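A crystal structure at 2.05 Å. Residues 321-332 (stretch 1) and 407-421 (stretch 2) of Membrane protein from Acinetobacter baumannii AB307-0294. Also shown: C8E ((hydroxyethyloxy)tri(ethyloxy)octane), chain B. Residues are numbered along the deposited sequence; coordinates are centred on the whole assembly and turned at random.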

ATOM      1  N   SER A 321      -2.190  10.497  -3.562  1.00 34.77           N
ATOM      2  CA  SER A 321      -1.177   9.644  -2.975  1.00 36.53           C
ATOM      3  C   SER A 321      -0.225   9.192  -4.073  1.00 36.37           C
ATOM      4  O   SER A 321      -0.596   8.350  -4.880  1.00 33.49           O
ATOM      5  N   TYR A 322       0.949   9.785  -4.102  1.00 33.76           N
ATOM      6  CA  TYR A 322       2.008   9.472  -5.091  1.00 37.78           C
ATOM      7  C   TYR A 322       3.304   9.416  -4.320  1.00 35.79           C
ATOM      8  O   TYR A 322       3.436   8.544  -3.514  1.00 39.21           O
ATOM      9  N   MET A 323       4.239  10.345  -4.445  1.00 37.40           N
ATOM     10  CA  MET A 323       5.398  10.294  -3.560  1.00 35.53           C
ATOM     11  C   MET A 323       4.907  10.838  -2.206  1.00 36.84           C
ATOM     12  O   MET A 323       5.079  10.203  -1.202  1.00 32.57           O
ATOM     13  N   SER A 324       4.275  12.025  -2.175  1.00 31.99           N
ATOM     14  CA  SER A 324       3.603  12.468  -0.956  1.00 32.11           C
ATOM     15  C   SER A 324       2.230  11.900  -0.871  1.00 30.54           C
ATOM     16  O   SER A 324       1.565  11.688  -1.885  1.00 29.87           O
ATOM     17  N   ASP A 325       1.760  11.663   0.347  1.00 31.83           N
ATOM     18  CA  ASP A 325       0.415  11.150   0.539  1.00 30.51           C
ATOM     19  C   ASP A 325      -0.587  12.200   0.965  1.00 28.95           C
ATOM     20  O   ASP A 325      -1.773  11.842   1.208  1.00 30.12           O
ATOM     21  N   PHE A 326      -0.186  13.453   1.105  1.00 30.35           N
ATOM     22  CA  PHE A 326      -1.220  14.551   1.364  1.00 30.13           C
ATOM     23  C   PHE A 326      -2.024  14.253   2.629  1.00 29.15           C
ATOM     24  O   PHE A 326      -3.220  14.327   2.699  1.00 29.73           O
ATOM     25  N   ILE A 327      -1.231  14.006   3.672  1.00 29.88           N
ATOM     26  CA  ILE A 327      -1.702  13.424   4.969  1.00 28.98           C
ATOM     27  C   ILE A 327      -1.294  14.272   6.116  1.00 28.68           C
ATOM     28  O   ILE A 327      -1.438  13.866   7.233  1.00 29.62           O
ATOM     29  N   GLY A 328      -0.886  15.488   5.902  1.00 29.26           N
ATOM     30  CA  GLY A 328      -0.581  16.412   6.967  1.00 29.11           C
ATOM     31  C   GLY A 328      -1.820  16.817   7.789  1.00 29.17           C
ATOM     32  O   GLY A 328      -2.991  16.692   7.375  1.00 27.61           O
ATOM     33  N   ASN A 329      -1.491  17.274   8.960  1.00 30.23           N
ATOM     34  CA  ASN A 329      -2.430  17.699   9.965  1.00 32.57           C
ATOM     35  C   ASN A 329      -3.296  18.877   9.376  1.00 31.61           C
ATOM     36  O   ASN A 329      -2.734  19.848   8.959  1.00 31.61           O
ATOM     37  N   HIS A 330      -4.634  18.663   9.285  1.00 29.61           N
ATOM     38  CA  HIS A 330      -5.620  19.647   8.662  1.00 34.44           C
ATOM     39  C   HIS A 330      -5.430  19.824   7.191  1.00 33.12           C
ATOM     40  O   HIS A 330      -6.002  20.718   6.643  1.00 33.12           O
ATOM     41  N   GLU A 331      -4.581  18.986   6.513  1.00 31.04           N
ATOM     42  CA  GLU A 331      -4.258  19.256   5.136  1.00 29.43           C
ATOM     43  C   GLU A 331      -5.458  19.010   4.225  1.00 31.44           C
ATOM     44  O   GLU A 331      -6.113  17.953   4.266  1.00 29.15           O
ATOM     45  N   LYS A 332      -5.717  19.974   3.375  1.00 28.81           N
ATOM     46  CA  LYS A 332      -6.610  19.768   2.247  1.00 29.62           C
ATOM     47  C   LYS A 332      -5.837  19.542   0.950  1.00 27.29           C
ATOM     48  O   LYS A 332      -4.809  20.140   0.808  1.00 29.07           O
ATOM     49  N   ALA A 407       8.286  25.315   5.973  1.00 45.98           N
ATOM     50  CA  ALA A 407       7.880  24.697   7.210  1.00 47.13           C
ATOM     51  C   ALA A 407       7.672  23.170   7.075  1.00 43.44           C
ATOM     52  O   ALA A 407       7.484  22.530   8.039  1.00 47.07           O
ATOM     53  N   TYR A 408       7.610  22.634   5.857  1.00 41.14           N
ATOM     54  CA  TYR A 408       7.320  21.240   5.541  1.00 39.21           C
ATOM     55  C   TYR A 408       8.400  20.634   4.679  1.00 38.95           C
ATOM     56  O   TYR A 408       8.149  20.043   3.615  1.00 39.95           O
ATOM     57  N   GLN A 409       9.583  20.668   5.220  1.00 41.42           N
ATOM     58  CA  GLN A 409      10.777  20.126   4.599  1.00 43.06           C
ATOM     59  C   GLN A 409      11.106  18.880   5.454  1.00 41.24           C
ATOM     60  O   GLN A 409      10.522  17.847   5.229  1.00 40.08           O
ATOM     61  N   GLY A 410      11.947  19.021   6.472  1.00 43.77           N
ATOM     62  CA  GLY A 410      12.366  17.915   7.314  1.00 48.04           C
ATOM     63  C   GLY A 410      11.184  17.367   8.123  1.00 47.01           C
ATOM     64  O   GLY A 410      11.162  16.184   8.417  1.00 47.35           O
ATOM     65  N   ALA A 411      10.167  18.187   8.426  1.00 45.81           N
ATOM     66  CA  ALA A 411       8.914  17.636   8.938  1.00 44.25           C
ATOM     67  C   ALA A 411       8.265  16.578   8.086  1.00 43.51           C
ATOM     68  O   ALA A 411       7.432  15.900   8.637  1.00 40.61           O
ATOM     69  N   TYR A 412       8.603  16.400   6.787  1.00 41.47           N
ATOM     70  CA  TYR A 412       7.914  15.388   5.979  1.00 40.30           C
ATOM     71  C   TYR A 412       8.852  14.793   4.941  1.00 42.99           C
ATOM     72  O   TYR A 412       9.593  13.931   5.291  1.00 48.25           O
ATOM     73  N   ILE A 413       8.905  15.270   3.720  1.00 38.58           N
ATOM     74  CA  ILE A 413       9.848  14.774   2.713  1.00 40.11           C
ATOM     75  C   ILE A 413      10.796  15.850   2.313  1.00 41.99           C
ATOM     76  O   ILE A 413      11.975  15.678   2.322  1.00 42.37           O
ATOM     77  N   GLY A 414      10.319  17.026   1.948  1.00 39.96           N
ATOM     78  CA  GLY A 414      11.311  18.046   1.558  1.00 40.76           C
ATOM     79  C   GLY A 414      11.315  18.151   0.019  1.00 40.26           C
ATOM     80  O   GLY A 414      10.892  17.200  -0.652  1.00 40.89           O
ATOM     81  N   ASP A 415      11.803  19.286  -0.539  1.00 39.41           N
ATOM     82  CA  ASP A 415      11.804  19.417  -1.983  1.00 39.35           C
ATOM     83  C   ASP A 415      12.606  18.264  -2.622  1.00 40.24           C
ATOM     84  O   ASP A 415      13.740  17.997  -2.160  1.00 43.35           O
ATOM     85  N   THR A 416      12.087  17.679  -3.705  1.00 38.57           N
ATOM     86  CA  THR A 416      12.593  16.443  -4.290  1.00 40.47           C
ATOM     87  C   THR A 416      12.195  16.257  -5.723  1.00 39.82           C
ATOM     88  O   THR A 416      11.071  16.569  -6.106  1.00 38.56           O
ATOM     89  N   ASN A 417      13.116  15.689  -6.473  1.00 38.95           N
ATOM     90  CA  ASN A 417      12.939  15.125  -7.760  1.00 40.41           C
ATOM     91  C   ASN A 417      13.185  13.628  -7.527  1.00 37.97           C
ATOM     92  O   ASN A 417      14.325  13.221  -7.268  1.00 41.38           O
ATOM     93  N   GLU A 418      12.199  12.843  -7.798  1.00 36.21           N
ATOM     94  CA  GLU A 418      12.205  11.410  -7.532  1.00 37.66           C
ATOM     95  C   GLU A 418      12.103  10.705  -8.855  1.00 38.69           C
ATOM     96  O   GLU A 418      11.284  11.080  -9.675  1.00 39.37           O
ATOM     97  N   TRP A 419      12.901   9.678  -9.056  1.00 35.99           N
ATOM     98  CA  TRP A 419      12.621   8.720 -10.162  1.00 38.46           C
ATOM     99  C   TRP A 419      12.472   7.312  -9.605  1.00 36.34           C
ATOM    100  O   TRP A 419      13.299   6.941  -8.728  1.00 34.57           O
ATOM    101  N   ARG A 420      11.577   6.536 -10.205  1.00 35.84           N
ATOM    102  CA  ARG A 420      11.420   5.092  -9.903  1.00 37.94           C
ATOM    103  C   ARG A 420      11.285   4.345 -11.168  1.00 38.55           C
ATOM    104  O   ARG A 420      10.519   4.720 -12.058  1.00 38.45           O
ATOM    105  N   ILE A 421      12.058   3.256 -11.266  1.00 36.23           N
ATOM    106  CA  ILE A 421      11.936   2.394 -12.390  1.00 37.71           C
ATOM    107  C   ILE A 421      11.859   0.933 -11.863  1.00 39.08           C
ATOM    108  O   ILE A 421      12.778   0.537 -11.020  1.00 38.57           O
TER

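A loop without regular secondary structure can still pack precisely when a neighbouring segment, with a bound detergent and a water, meets the polar atoms of its backbone. Residues 321-332 and 407-421 of this membrane protein illustrate the principle: 448 Å² is buried between them, yet one direct hydrogen bond joins them.

The walk begins with Tyr322, whose side chain (chi1 m) leads away and leaves its carbonyl to do the work. The bound detergent C8E bridges the stretches here: its terminal O21 donates to Tyr322 O (2.9 Å) and accepts from Arg420 NH2 (2.7 Å), lying near the guanidinium plane. Arg420 is also held from its own strand by a salt bridge, NE to Glu418 OE1 at 3.0 Å.

Met323 contributes the largest covered area, 117 Å². Its CB points toward stretch 2, and the extended t, t start of the chain, followed by chi3 p, carries SD to 3.8 Å from Thr416 CG2 and CE to 4.0 Å from Ile413 CG2. Nearer the backbone, Met323 CB lies 3.7 Å from Glu418 OE1. Thr416, Glu418 and Arg420 alternate along the strand with Asn417, Trp419 and Ile421, so all three direct their CA-to-CB bonds toward the loop.

Ser324 (t) points sideways. Its OG accepts from Phe326 N at 3.2 Å, a bond within the loop, and sits 3.4 Å from Tyr412 CE2 at the ring edge. Ile413 (m, t) adds an apolar contact, its CD1 being 4.0 Å from Ser324 CA.

Asp325 supplies the central polar contact through its backbone: Asp325 N donates to Tyr412 OH at 3.0 Å and a nearly linear 176°. Tyr412 adopts chi1 t and points in, so its hydroxyl reaches the loop's main chain. The Asp325 carboxylate (chi1 m) instead receives a very short bond, 2.3 Å, from Ser321 OG to its OD1. Phe326 (m) points away.

Ile327 (p, t) starts sideways, but its end comes nearer, placing CD1 4.0 Å from Tyr412 CE1. Its backbone N donates to water 1 (3.3 Å), which also hydrogen-bonds Tyr408 OH at 2.5 Å and so links the stretches.

Gly328 lets Tyr408 approach closely: its CA is 3.7 Å from Tyr408 OH, and an ideal CB would lie only 3.0 Å from that oxygen. Gly328 also opens a type II turn that ends at Glu331. Glu331 (t, t) points in and closes the loop locally, its OE1 accepting from Gly328 N at 2.9 Å.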

ATOM      1  CB  SER A 321      -1.786   8.357  -2.368  1.00 37.09           C
ATOM      2  OG  SER A 321      -0.736   7.684  -1.616  1.00 36.35           O
ATOM      3  CB  TYR A 322       2.051  10.507  -6.275  1.00 37.03           C
ATOM      4  CG  TYR A 322       0.784  10.469  -7.154  1.00 35.14           C
ATOM      5  CD1 TYR A 322       0.626   9.462  -8.132  1.00 34.54           C
ATOM      6  CD2 TYR A 322      -0.279  11.365  -6.937  1.00 33.61           C
ATOM      7  CE1 TYR A 322      -0.548   9.347  -8.875  1.00 35.24           C
ATOM      8  CE2 TYR A 322      -1.454  11.273  -7.668  1.00 35.08           C
ATOM      9  CZ  TYR A 322      -1.545  10.324  -8.699  1.00 36.28           C
ATOM     10  OH  TYR A 322      -2.673  10.272  -9.468  1.00 35.54           O
ATOM     11  CB  MET A 323       6.588  11.068  -4.059  1.00 38.26           C
ATOM     12  CG  MET A 323       7.675  11.030  -2.975  1.00 38.84           C
ATOM     13  SD  MET A 323       9.071  12.019  -3.439  1.00 44.37           S
ATOM     14  CE  MET A 323       8.447  13.670  -3.286  1.00 46.46           C
ATOM     15  CB  SER A 324       3.492  14.029  -0.915  1.00 35.96           C
ATOM     16  OG  SER A 324       2.662  14.426   0.127  1.00 33.01           O
ATOM     17  CB  ASP A 325       0.431  10.083   1.572  1.00 30.46           C
ATOM     18  CG  ASP A 325       1.121   8.807   1.054  1.00 34.12           C
ATOM     19  OD1 ASP A 325       0.841   8.343  -0.060  1.00 34.23           O
ATOM     20  OD2 ASP A 325       1.863   8.259   1.837  1.00 33.18           O
ATOM     21  CB  PHE A 326      -2.076  14.879   0.112  1.00 29.97           C
ATOM     22  CG  PHE A 326      -1.194  15.391  -1.055  1.00 31.15           C
ATOM     23  CD1 PHE A 326      -0.507  14.502  -1.879  1.00 30.63           C
ATOM     24  CD2 PHE A 326      -0.969  16.753  -1.243  1.00 31.62           C
ATOM     25  CE1 PHE A 326       0.405  14.976  -2.870  1.00 33.22           C
ATOM     26  CE2 PHE A 326      -0.112  17.262  -2.254  1.00 32.24           C
ATOM     27  CZ  PHE A 326       0.635  16.350  -3.018  1.00 33.73           C
ATOM     28  CB  ILE A 327      -1.091  11.996   5.231  1.00 28.89           C
ATOM     29  CG1 ILE A 327       0.459  12.044   5.124  1.00 28.14           C
ATOM     30  CG2 ILE A 327      -1.850  10.964   4.436  1.00 28.66           C
ATOM     31  CD1 ILE A 327       1.164  10.729   5.513  1.00 32.36           C
ATOM     32  CB  ASN A 329      -1.696  18.054  11.215  1.00 32.84           C
ATOM     33  CG  ASN A 329      -2.616  18.470  12.385  1.00 34.56           C
ATOM     34  OD1 ASN A 329      -3.633  19.151  12.222  1.00 37.22           O
ATOM     35  ND2 ASN A 329      -2.135  18.236  13.563  1.00 35.16           N
ATOM     36  CB  HIS A 330      -5.554  21.020   9.380  1.00 38.62           C
ATOM     37  CG  HIS A 330      -6.403  21.080  10.603  1.00 46.31           C
ATOM     38  ND1 HIS A 330      -6.230  20.224  11.696  1.00 48.53           N
ATOM     39  CD2 HIS A 330      -7.503  21.839  10.884  1.00 47.13           C
ATOM     40  CE1 HIS A 330      -7.156  20.484  12.616  1.00 47.71           C
ATOM     41  NE2 HIS A 330      -7.945  21.447  12.143  1.00 51.04           N
ATOM     42  CB  GLU A 331      -3.082  18.373   4.662  1.00 31.55           C
ATOM     43  CG  GLU A 331      -2.629  18.714   3.260  1.00 31.91           C
ATOM     44  CD  GLU A 331      -1.415  17.988   2.774  1.00 34.63           C
ATOM     45  OE1 GLU A 331      -0.919  17.125   3.500  1.00 31.23           O
ATOM     46  OE2 GLU A 331      -1.006  18.289   1.621  1.00 32.61           O
ATOM     47  CB  LYS A 332      -7.512  21.013   2.072  1.00 30.34           C
ATOM     48  CG  LYS A 332      -8.365  21.351   3.281  1.00 34.50           C
ATOM     49  CD  LYS A 332      -9.104  22.651   2.949  1.00 40.31           C
ATOM     50  CE  LYS A 332     -10.430  22.845   3.624  1.00 42.59           C
ATOM     51  NZ  LYS A 332     -10.114  23.397   4.938  1.00 46.10           N
ATOM     52  CB  ALA A 407       6.574  25.379   7.637  1.00 50.09           C
ATOM     53  CB  TYR A 408       5.972  21.126   4.844  1.00 36.06           C
ATOM     54  CG  TYR A 408       5.142  19.870   4.986  1.00 34.58           C
ATOM     55  CD1 TYR A 408       4.746  19.373   6.255  1.00 36.57           C
ATOM     56  CD2 TYR A 408       4.674  19.204   3.862  1.00 32.97           C
ATOM     57  CE1 TYR A 408       3.874  18.215   6.434  1.00 33.27           C
ATOM     58  CE2 TYR A 408       3.893  18.049   4.018  1.00 33.50           C
ATOM     59  CZ  TYR A 408       3.450  17.599   5.327  1.00 32.25           C
ATOM     60  OH  TYR A 408       2.663  16.476   5.276  1.00 33.33           O
ATOM     61  CB  GLN A 409      11.918  21.173   4.534  1.00 44.00           C
ATOM     62  CG  GLN A 409      11.664  22.344   3.564  1.00 48.50           C
ATOM     63  CD  GLN A 409      11.403  21.927   2.115  1.00 47.54           C
ATOM     64  OE1 GLN A 409      12.227  21.211   1.473  1.00 44.50           O
ATOM     65  NE2 GLN A 409      10.284  22.457   1.550  1.00 48.86           N
ATOM     66  CB  ALA A 411       7.892  18.696   9.291  1.00 45.51           C
ATOM     67  CB  TYR A 412       6.596  15.897   5.369  1.00 40.06           C
ATOM     68  CG  TYR A 412       5.742  14.831   4.681  1.00 36.17           C
ATOM     69  CD1 TYR A 412       5.281  13.704   5.374  1.00 36.51           C
ATOM     70  CD2 TYR A 412       5.457  14.917   3.370  1.00 35.71           C
ATOM     71  CE1 TYR A 412       4.527  12.751   4.757  1.00 35.78           C
ATOM     72  CE2 TYR A 412       4.730  13.964   2.738  1.00 34.69           C
ATOM     73  CZ  TYR A 412       4.273  12.881   3.409  1.00 33.30           C
ATOM     74  OH  TYR A 412       3.495  12.047   2.728  1.00 35.73           O
ATOM     75  CB  ILE A 413       9.080  14.251   1.456  1.00 40.69           C
ATOM     76  CG1 ILE A 413       8.257  12.963   1.850  1.00 41.65           C
ATOM     77  CG2 ILE A 413      10.060  13.891   0.360  1.00 41.43           C
ATOM     78  CD1 ILE A 413       7.179  12.567   0.824  1.00 42.03           C
ATOM     79  CB  ASP A 415      12.447  20.710  -2.421  1.00 39.97           C
ATOM     80  CG  ASP A 415      11.636  21.933  -2.053  1.00 40.74           C
ATOM     81  OD1 ASP A 415      10.553  21.855  -1.504  1.00 38.45           O
ATOM     82  OD2 ASP A 415      12.080  22.984  -2.398  1.00 45.57           O
ATOM     83  CB  THR A 416      11.949  15.216  -3.545  1.00 43.67           C
ATOM     84  OG1 THR A 416      12.355  15.217  -2.178  1.00 46.10           O
ATOM     85  CG2 THR A 416      12.309  13.884  -4.181  1.00 44.26           C
ATOM     86  CB  ASN A 417      13.992  15.742  -8.737  1.00 44.18           C
ATOM     87  CG  ASN A 417      13.897  17.323  -8.781  1.00 52.53           C
ATOM     88  OD1 ASN A 417      12.896  17.943  -8.370  1.00 57.22           O
ATOM     89  ND2 ASN A 417      14.961  17.966  -9.249  1.00 60.49           N
ATOM     90  CB  GLU A 418      11.025  10.929  -6.710  1.00 35.60           C
ATOM     91  CG  GLU A 418      11.048   9.386  -6.481  1.00 37.67           C
ATOM     92  CD  GLU A 418       9.938   8.810  -5.576  1.00 41.54           C
ATOM     93  OE1 GLU A 418       8.805   8.789  -5.959  1.00 45.53           O
ATOM     94  OE2 GLU A 418      10.218   8.297  -4.467  1.00 47.97           O
ATOM     95  CB  TRP A 419      13.787   8.646 -11.104  1.00 40.77           C
ATOM     96  CG  TRP A 419      13.876   9.811 -11.995  1.00 45.60           C
ATOM     97  CD1 TRP A 419      14.606  10.930 -11.773  1.00 48.91           C
ATOM     98  CD2 TRP A 419      13.310   9.947 -13.314  1.00 48.35           C
ATOM     99  NE1 TRP A 419      14.473  11.768 -12.808  1.00 50.85           N
ATOM    100  CE2 TRP A 419      13.694  11.213 -13.785  1.00 52.11           C
ATOM    101  CE3 TRP A 419      12.511   9.129 -14.128  1.00 51.22           C
ATOM    102  CZ2 TRP A 419      13.329  11.699 -15.057  1.00 53.42           C
ATOM    103  CZ3 TRP A 419      12.081   9.625 -15.374  1.00 54.99           C
ATOM    104  CH2 TRP A 419      12.499  10.908 -15.824  1.00 56.13           C
ATOM    105  CB  ARG A 420      10.232   4.677  -9.058  1.00 38.07           C
ATOM    106  CG  ARG A 420       9.995   5.483  -7.839  1.00 38.31           C
ATOM    107  CD  ARG A 420       8.823   4.886  -7.028  1.00 38.74           C
ATOM    108  NE  ARG A 420       8.567   5.827  -5.978  1.00 38.58           N
ATOM    109  CZ  ARG A 420       7.506   5.785  -5.139  1.00 42.48           C
ATOM    110  NH1 ARG A 420       6.626   4.756  -5.109  1.00 39.85           N
ATOM    111  NH2 ARG A 420       7.347   6.785  -4.310  1.00 41.23           N
ATOM    112  CB  ILE A 421      13.148   2.547 -13.295  1.00 38.88           C
ATOM    113  CG1 ILE A 421      13.318   4.018 -13.696  1.00 42.19           C
ATOM    114  CG2 ILE A 421      13.046   1.628 -14.497  1.00 39.93           C
ATOM    115  CD1 ILE A 421      14.587   4.312 -14.402  1.00 44.75           C
TER
HETATM  116  C6  C8E B 501      15.116   4.019   7.148  1.00 54.91           C
HETATM  117  C7  C8E B 501      15.347   4.382   5.653  1.00 51.18           C
HETATM  118  C8  C8E B 501      15.497   5.887   5.327  1.00 53.90           C
HETATM  119  O9  C8E B 501      14.936   6.303   4.030  1.00 41.62           O
HETATM  120  C10 C8E B 501      13.963   7.310   4.289  1.00 60.43           C
HETATM  121  C11 C8E B 501      12.608   6.658   4.617  1.00 52.13           C
HETATM  122  O12 C8E B 501      11.536   7.551   4.409  1.00 64.71           O
HETATM  123  C13 C8E B 501      11.320   8.020   3.070  1.00 56.96           C
HETATM  124  C14 C8E B 501      10.294   7.173   2.366  1.00 55.62           C
HETATM  125  O15 C8E B 501       9.247   7.912   1.743  1.00 63.94           O
HETATM  126  C16 C8E B 501       8.479   8.834   2.529  1.00 67.29           C
HETATM  127  C17 C8E B 501       7.081   8.779   1.916  1.00 73.13           C
HETATM  128  O18 C8E B 501       7.272   8.426   0.512  1.00 77.61           O
HETATM  129  C19 C8E B 501       6.267   7.563  -0.037  1.00 78.88           C
HETATM  130  C20 C8E B 501       6.522   7.409  -1.527  1.00 69.34           C
HETATM  131  O21 C8E B 501       5.473   6.804  -2.336  1.00 63.28           O
HETATM  132  O   HOH W   1       1.737  15.309   3.268  1.00 31.83           O